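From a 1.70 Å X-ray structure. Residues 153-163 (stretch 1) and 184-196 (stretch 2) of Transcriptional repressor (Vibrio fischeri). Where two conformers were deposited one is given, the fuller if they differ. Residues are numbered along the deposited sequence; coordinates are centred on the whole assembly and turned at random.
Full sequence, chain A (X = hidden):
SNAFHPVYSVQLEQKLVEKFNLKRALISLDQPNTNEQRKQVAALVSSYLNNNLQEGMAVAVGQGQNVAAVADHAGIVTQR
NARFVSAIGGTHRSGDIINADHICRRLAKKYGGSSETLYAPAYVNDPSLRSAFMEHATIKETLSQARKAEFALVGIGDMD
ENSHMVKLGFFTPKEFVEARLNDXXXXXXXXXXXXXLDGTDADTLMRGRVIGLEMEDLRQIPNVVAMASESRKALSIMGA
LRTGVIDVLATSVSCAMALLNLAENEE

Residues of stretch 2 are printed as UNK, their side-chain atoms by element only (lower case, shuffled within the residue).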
ATOM      1  N   LEU A 153      -1.371   5.689 -16.750  1.00 15.36           N
ATOM      2  CA  LEU A 153      -0.790   7.016 -16.646  1.00 15.90           C
ATOM      3  C   LEU A 153       0.692   6.780 -16.330  1.00 16.64           C
ATOM      4  O   LEU A 153       1.044   6.300 -15.257  1.00 18.66           O
ATOM      5  CB  LEU A 153      -1.536   7.770 -15.539  1.00 19.08           C
ATOM      6  CG  LEU A 153      -1.040   9.165 -15.223  1.00 24.72           C
ATOM      7  CD1 LEU A 153      -1.318  10.064 -16.449  1.00 32.88           C
ATOM      8  CD2 LEU A 153      -1.824   9.632 -14.007  1.00 22.61           C
ATOM      9  N   VAL A 154       1.563   7.032 -17.299  1.00 16.44           N
ATOM     10  CA  VAL A 154       2.963   6.675 -17.093  1.00 16.95           C
ATOM     11  C   VAL A 154       3.888   7.785 -17.562  1.00 18.50           C
ATOM     12  O   VAL A 154       3.541   8.567 -18.467  1.00 19.93           O
ATOM     13  CB  VAL A 154       3.294   5.381 -17.866  1.00 17.94           C
ATOM     14  CG1 VAL A 154       2.625   4.150 -17.210  1.00 23.43           C
ATOM     15  CG2 VAL A 154       2.880   5.521 -19.369  1.00 20.74           C
ATOM     16  N   GLY A 155       5.070   7.850 -16.971  1.00 17.45           N
ATOM     17  CA  GLY A 155       6.058   8.812 -17.431  1.00 17.79           C
ATOM     18  C   GLY A 155       7.043   8.081 -18.312  1.00 18.51           C
ATOM     19  O   GLY A 155       7.168   6.853 -18.218  1.00 18.52           O
ATOM     20  N   ILE A 156       7.751   8.809 -19.183  1.00 19.88           N
ATOM     21  CA  ILE A 156       8.826   8.185 -19.956  1.00 16.88           C
ATOM     22  C   ILE A 156      10.117   8.705 -19.334  1.00 20.10           C
ATOM     23  O   ILE A 156      10.360   9.923 -19.327  1.00 23.76           O
ATOM     24  CB  ILE A 156       8.785   8.608 -21.433  1.00 18.62           C
ATOM     25  CG1 ILE A 156       7.419   8.257 -22.042  1.00 21.59           C
ATOM     26  CG2 ILE A 156       9.982   7.952 -22.219  1.00 22.37           C
ATOM     27  CD1 ILE A 156       7.167   8.902 -23.442  1.00 28.72           C
ATOM     28  N   GLY A 157      10.937   7.811 -18.805  1.00 22.41           N
ATOM     29  CA  GLY A 157      12.112   8.260 -18.077  1.00 24.83           C
ATOM     30  C   GLY A 157      13.360   8.002 -18.886  1.00 26.25           C
ATOM     31  O   GLY A 157      13.349   7.172 -19.798  1.00 24.33           O
ATOM     32  N   ASP A 158      14.433   8.729 -18.590  0.62 22.25           N
ATOM     33  CA  ASP A 158      15.722   8.389 -19.189  0.62 25.63           C
ATOM     34  C   ASP A 158      16.530   7.571 -18.178  0.62 30.65           C
ATOM     35  O   ASP A 158      16.175   7.511 -16.996  0.62 30.62           O
ATOM     36  CB  ASP A 158      16.475   9.636 -19.665  0.62 32.02           C
ATOM     37  CG  ASP A 158      17.146  10.396 -18.531  0.62 33.23           C
ATOM     38  OD1 ASP A 158      18.088  11.159 -18.825  0.62 30.42           O
ATOM     39  OD2 ASP A 158      16.731  10.243 -17.360  0.62 32.00           O
HETATM   40  N   MSE A 159      17.591   6.910 -18.638  1.00 41.25           N
HETATM   41  CA  MSE A 159      18.318   5.986 -17.772  1.00 49.77           C
HETATM   42  C   MSE A 159      18.654   6.674 -16.440  1.00 48.34           C
HETATM   43  O   MSE A 159      18.565   6.057 -15.368  1.00 45.02           O
HETATM   44  CB  MSE A 159      19.575   5.424 -18.454  1.00 55.06           C
HETATM   45  CG  MSE A 159      19.284   4.267 -19.403  1.00 52.38           C
HETATM   46 SE   MSE A 159      18.726   2.666 -18.420  0.39 38.68          SE
HETATM   47  CE  MSE A 159      20.507   1.988 -17.994  1.00 47.40           C
ATOM     48  N   ASP A 160      18.987   7.958 -16.527  0.52 44.41           N
ATOM     49  CA  ASP A 160      19.414   8.745 -15.378  0.52 49.85           C
ATOM     50  C   ASP A 160      18.295   8.955 -14.352  0.52 51.46           C
ATOM     51  O   ASP A 160      18.563   9.242 -13.185  0.52 54.01           O
ATOM     52  CB  ASP A 160      19.982  10.094 -15.845  0.52 56.50           C
ATOM     53  CG  ASP A 160      20.907   9.960 -17.065  0.52 58.13           C
ATOM     54  OD1 ASP A 160      22.010  10.548 -17.040  0.52 55.06           O
ATOM     55  OD2 ASP A 160      20.529   9.276 -18.049  0.52 54.81           O
ATOM     56  N   GLU A 161      17.043   8.808 -14.788  1.00 45.25           N
ATOM     57  CA  GLU A 161      15.899   8.903 -13.904  1.00 45.16           C
ATOM     58  C   GLU A 161      15.732   7.610 -13.110  1.00 49.28           C
ATOM     59  O   GLU A 161      15.124   7.603 -12.039  1.00 49.30           O
ATOM     60  CB  GLU A 161      14.634   9.159 -14.714  1.00 51.20           C
ATOM     61  CG  GLU A 161      13.812  10.304 -14.203  1.00 50.52           C
ATOM     62  CD  GLU A 161      12.753  10.718 -15.191  1.00 48.48           C
ATOM     63  OE1 GLU A 161      13.123  11.176 -16.302  1.00 46.23           O
ATOM     64  OE2 GLU A 161      11.555  10.565 -14.857  1.00 40.77           O
ATOM     65  N   ASN A 162      16.266   6.512 -13.642  1.00 48.97           N
ATOM     66  CA  ASN A 162      16.198   5.220 -12.953  1.00 53.50           C
ATOM     67  C   ASN A 162      17.368   4.915 -12.018  1.00 59.12           C
ATOM     68  O   ASN A 162      17.360   3.917 -11.300  1.00 52.76           O
ATOM     69  CB  ASN A 162      16.053   4.098 -13.970  1.00 49.61           C
ATOM     70  CG  ASN A 162      14.719   4.142 -14.663  1.00 49.10           C
ATOM     71  OD1 ASN A 162      13.675   3.799 -14.073  1.00 46.16           O
ATOM     72  ND2 ASN A 162      14.724   4.597 -15.909  1.00 48.51           N
ATOM     73  N   SER A 163      18.368   5.783 -12.029  1.00 59.49           N
ATOM     74  CA  SER A 163      19.555   5.601 -11.207  1.00 59.04           C
ATOM     75  C   SER A 163      19.271   5.252  -9.735  1.00 57.06           C
ATOM     76  O   SER A 163      20.161   4.772  -9.038  1.00 59.56           O
ATOM     77  CB  SER A 163      20.438   6.846 -11.288  1.00 58.52           C
ATOM     78  OG  SER A 163      19.784   7.965 -10.715  1.00 62.08           O
ATOM     79  N   UNK A 184      21.368  -1.782 -24.894  1.00 27.39           N
ATOM     80  CA  UNK A 184      20.819  -0.694 -25.685  1.00 29.60           C
ATOM     81  C   UNK A 184      19.593  -0.001 -25.096  1.00 26.80           C
ATOM     82  O   UNK A 184      18.848   0.660 -25.824  1.00 29.33           O
ATOM     83  N   UNK A 185      19.387  -0.135 -23.787  1.00 21.41           N
ATOM     84  CA  UNK A 185      18.249   0.535 -23.132  1.00 20.38           C
ATOM     85  C   UNK A 185      18.450   2.042 -23.172  1.00 25.47           C
ATOM     86  O   UNK A 185      19.511   2.563 -22.782  1.00 27.05           O
ATOM     87  c   UNK A 185      16.803  -1.950 -22.460  1.00 33.49           C
ATOM     88  c   UNK A 185      16.986   0.846 -20.951  1.00 24.43           C
ATOM     89  c   UNK A 185      17.964  -1.426 -21.614  1.00 26.94           C
ATOM     90  c   UNK A 185      18.132   0.086 -21.661  1.00 20.97           C
ATOM     91  N   UNK A 186      17.447   2.760 -23.639  1.00 21.34           N
ATOM     92  CA  UNK A 186      17.536   4.206 -23.641  1.00 24.61           C
ATOM     93  C   UNK A 186      16.463   4.863 -22.770  1.00 23.47           C
ATOM     94  O   UNK A 186      16.485   6.079 -22.580  1.00 23.72           O
ATOM     95  c   UNK A 186      18.623   4.335 -25.942  1.00 34.98           C
ATOM     96  c   UNK A 186      17.428   4.790 -25.064  1.00 27.46           C
ATOM     97  c   UNK A 186      16.059   4.452 -25.685  1.00 27.39           C
ATOM     98  N   UNK A 187      15.511   4.095 -22.262  1.00 25.67           N
ATOM     99  CA  UNK A 187      14.478   4.704 -21.438  1.00 22.31           C
ATOM    100  C   UNK A 187      13.594   3.702 -20.737  1.00 25.25           C
ATOM    101  O   UNK A 187      13.685   2.487 -20.987  1.00 24.09           O
ATOM    102  N   UNK A 188      12.768   4.211 -19.817  1.00 24.34           N
ATOM    103  CA  UNK A 188      11.749   3.372 -19.188  1.00 25.67           C
ATOM    104  C   UNK A 188      10.391   3.999 -19.402  1.00 24.09           C
ATOM    105  O   UNK A 188      10.258   5.206 -19.667  1.00 23.16           O
ATOM    106  o   UNK A 188      10.223   4.720 -16.699  1.00 29.75           O
ATOM    107  c   UNK A 188      11.452   4.529 -16.954  1.00 33.52           C
ATOM    108  o   UNK A 188      12.309   5.373 -16.659  1.00 35.56           O
ATOM    109  c   UNK A 188      11.929   3.271 -17.675  1.00 26.90           C
ATOM    110  N   UNK A 189       9.384   3.154 -19.268  1.00 20.41           N
ATOM    111  CA  UNK A 189       8.003   3.594 -19.227  1.00 21.43           C
ATOM    112  C   UNK A 189       7.371   3.139 -17.930  1.00 19.60           C
ATOM    113  O   UNK A 189       7.377   1.946 -17.607  1.00 23.69           O
ATOM    114  c   UNK A 189       5.801   3.737 -20.462  1.00 32.25           C
ATOM    115  c   UNK A 189       7.192   1.593 -20.554  1.00 29.06           C
ATOM    116  c   UNK A 189       7.211   3.115 -20.458  1.00 24.73           C
ATOM    117  c   UNK A 189       5.177   3.863 -21.885  1.00 39.21           C
ATOM    118  N   UNK A 190       6.822   4.106 -17.195  1.00 20.82           N
ATOM    119  CA  UNK A 190       6.120   3.867 -15.946  1.00 22.73           C
ATOM    120  C   UNK A 190       7.007   3.474 -14.773  1.00 24.20           C
ATOM    121  O   UNK A 190       6.524   3.294 -13.631  1.00 23.21           O
ATOM    122  N   UNK A 191       8.301   3.356 -15.035  1.00 20.58           N
ATOM    123  CA  UNK A 191       9.230   2.793 -14.063  1.00 20.33           C
ATOM    124  C   UNK A 191       9.424   1.297 -14.139  1.00 23.82           C
ATOM    125  O   UNK A 191      10.363   0.733 -13.542  1.00 23.78           O
ATOM    126  N   UNK A 192       8.555   0.631 -14.889  1.00 19.48           N
ATOM    127  CA  UNK A 192       8.471  -0.830 -14.796  1.00 21.69           C
ATOM    128  C   UNK A 192       8.936  -1.614 -16.007  1.00 23.65           C
ATOM    129  O   UNK A 192       9.055  -2.847 -15.931  1.00 24.55           O
ATOM    130  c   UNK A 192       4.038   0.830 -15.448  1.00 23.31           C
ATOM    131  c   UNK A 192       4.679  -0.583 -17.309  1.00 24.64           C
ATOM    132  c   UNK A 192       5.100   0.297 -14.703  1.00 22.03           C
ATOM    133  c   UNK A 192       3.839   0.385 -16.759  1.00 23.21           C
ATOM    134  c   UNK A 192       5.939  -0.683 -15.231  1.00 22.60           C
ATOM    135  c   UNK A 192       7.055  -1.274 -14.381  1.00 22.30           C
ATOM    136  c   UNK A 192       5.718  -1.133 -16.534  1.00 26.33           C
ATOM    137  N   UNK A 193       9.153  -0.943 -17.143  1.00 22.74           N
ATOM    138  CA  UNK A 193       9.728  -1.649 -18.295  1.00 23.73           C
ATOM    139  C   UNK A 193      10.602  -0.710 -19.124  1.00 20.31           C
ATOM    140  O   UNK A 193      10.521   0.509 -19.004  1.00 21.65           O
ATOM    141  c   UNK A 193       8.670  -2.351 -19.174  1.00 24.79           C
ATOM    142  o   UNK A 193       8.357  -4.525 -20.247  1.00 26.92           O
ATOM    143  c   UNK A 193       9.182  -3.684 -19.789  1.00 28.27           C
ATOM    144  o   UNK A 193      10.411  -3.910 -19.797  1.00 27.79           O
ATOM    145  N   UNK A 194      11.450  -1.308 -19.936  1.00 21.58           N
ATOM    146  CA  UNK A 194      12.589  -0.603 -20.519  1.00 21.47           C
ATOM    147  C   UNK A 194      12.641  -0.920 -22.007  1.00 25.43           C
ATOM    148  O   UNK A 194      12.262  -2.025 -22.429  1.00 26.81           O
ATOM    149  c   UNK A 194      13.857  -1.108 -19.801  1.00 25.63           C
ATOM    150  c   UNK A 194      13.391  -0.746 -15.515  1.00 29.71           C
ATOM    151  c   UNK A 194      13.831   0.356 -16.287  1.00 31.09           C
ATOM    152  c   UNK A 194      13.996   0.212 -17.678  1.00 28.66           C
ATOM    153  c   UNK A 194      13.750  -0.999 -18.303  1.00 25.37           C
ATOM    154  c   UNK A 194      13.314  -2.075 -17.536  1.00 27.70           C
ATOM    155  c   UNK A 194      13.126  -1.956 -16.143  1.00 28.62           C
ATOM    156  N   UNK A 195      13.111   0.026 -22.805  1.00 21.80           N
ATOM    157  CA  UNK A 195      13.120  -0.171 -24.251  1.00 27.18           C
ATOM    158  C   UNK A 195      14.387   0.372 -24.918  1.00 23.85           C
ATOM    159  O   UNK A 195      15.111   1.200 -24.340  1.00 27.11           O
ATOM    160  c   UNK A 195      11.750   1.947 -24.370  1.00 26.03           C
ATOM    161  c   UNK A 195      11.469   4.580 -23.444  1.00 24.70           C
ATOM    162  c   UNK A 195      12.295   4.295 -24.559  1.00 24.27           C
ATOM    163  c   UNK A 195      11.908   0.531 -24.842  1.00 22.88           C
ATOM    164  c   UNK A 195      10.942   2.245 -23.262  1.00 28.50           C
ATOM    165  c   UNK A 195      12.429   2.984 -25.011  1.00 23.60           C
ATOM    166  c   UNK A 195      10.803   3.539 -22.808  1.00 27.91           C
ATOM    167  N   UNK A 196      14.617  -0.051 -26.165  1.00 27.58           N
ATOM    168  CA  UNK A 196      15.736   0.428 -26.961  1.00 26.88           C
ATOM    169  C   UNK A 196      15.272   1.567 -27.843  1.00 32.54           C
ATOM    170  O   UNK A 196      14.069   1.876 -27.927  1.00 26.83           O
ATOM    171  c   UNK A 196      16.895  -3.054 -29.276  1.00 56.18           C
ATOM    172  c   UNK A 196      16.295  -0.706 -27.826  1.00 29.84           C
ATOM    173  c   UNK A 196      17.363  -2.977 -27.831  1.00 45.94           C
ATOM    174  c   UNK A 196      16.562  -1.955 -27.037  1.00 34.73           C
ATOM    175  n   UNK A 196      17.734  -3.985 -30.108  1.00 64.60           N
TER
HETATM  176  O   HOH W   1      18.854   7.190 -21.369  1.00 46.14           O
HETATM  177  O   HOH W   2      12.520   1.924 -12.427  1.00 27.75           O

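Position 184 has no side-chain atoms and is Gly 184; its phi of 73° follows a helix end, a conformation glycine adopts easily. Position 185 carries four carbons, forked at the first with one arm two carbons long; the short arm packs on SE of Met 159, a selenomethionine. This is Ile 185, its CG2 3.6 Å from Met 159 SE, an apolar branch against an apolar chain. At 186 one carbon bears two more, pointing away from stretch 1: Val 186. Its backbone works through a water that accepts from Met 159 N (3.0 Å) and donates to Val 186 O (2.9 Å).

Position 187 is bare, hence Gly 187. A CB here would lie 2.9 Å from Gly 157 O and would also strike the ring at position 195.

Position 188 has two carbons, the second carrying two oxygens, one of them 2.6 Å from Asn 162 ND2: Asp 188. The acid suits a site where two donors meet its two oxygens: Asn 162 ND2 hydrogen-bonds to Asp 188 OD1, and the N of position 191 to Asp 188 OD2 at 2.9 Å. The carboxylate lies over Gly 157, where a CB would come within 2.2 Å of Asp 188 OD1.

At 189 a four-carbon fork with one two-carbon arm lies against Val 154. It is Ile 189, whose CG1, 3.6 Å from Val 154 CG2, gives that side chain an apolar neighbour. Positions 190 and 191 lack side chains and both have positive phi: Gly 190 and Gly 191. A CB on the former would clash with Val 154 CG1, at 3.0 Å; on the latter it would jam against the preceding carbonyl.

Position 192, one carbon and a six-carbon ring reaching Val 154, is Phe 192; the ring's length brings CZ within 4.0 Å of Val 154 CG1. Position 193, two carbons and two terminal oxygens touching nothing on stretch 1, is Asp 193; its OD1 accepts from the N of 194 at 2.8 Å. Six-carbon rings recur at 194, edge toward Asn 162 OD1, and 195, edge toward Ile 156: Phe 194 (CE1 to Asn 162 OD1, 4.1 Å) and Phe 195 (CZ to Ile 156 CG2, 3.9 Å), both long enough to span the gap. Position 196, four carbons in a row ending in nitrogen, beyond reach of stretch 1, is Lys 196, partly exposed as suits a charge.

The contact is an antiparallel strand pairing. Gly 157 N to Asp 188 O (2.8 Å), Asp 188 N to Gly 157 O (3.0 Å) and Gly 190 N to Gly 155 O (3.0 Å) join the backbones; apolar packing and the Asn 162–Asp 188 bond reinforce them.

Stretch 2, residues 184-196: GIVGDIGGFDFFK
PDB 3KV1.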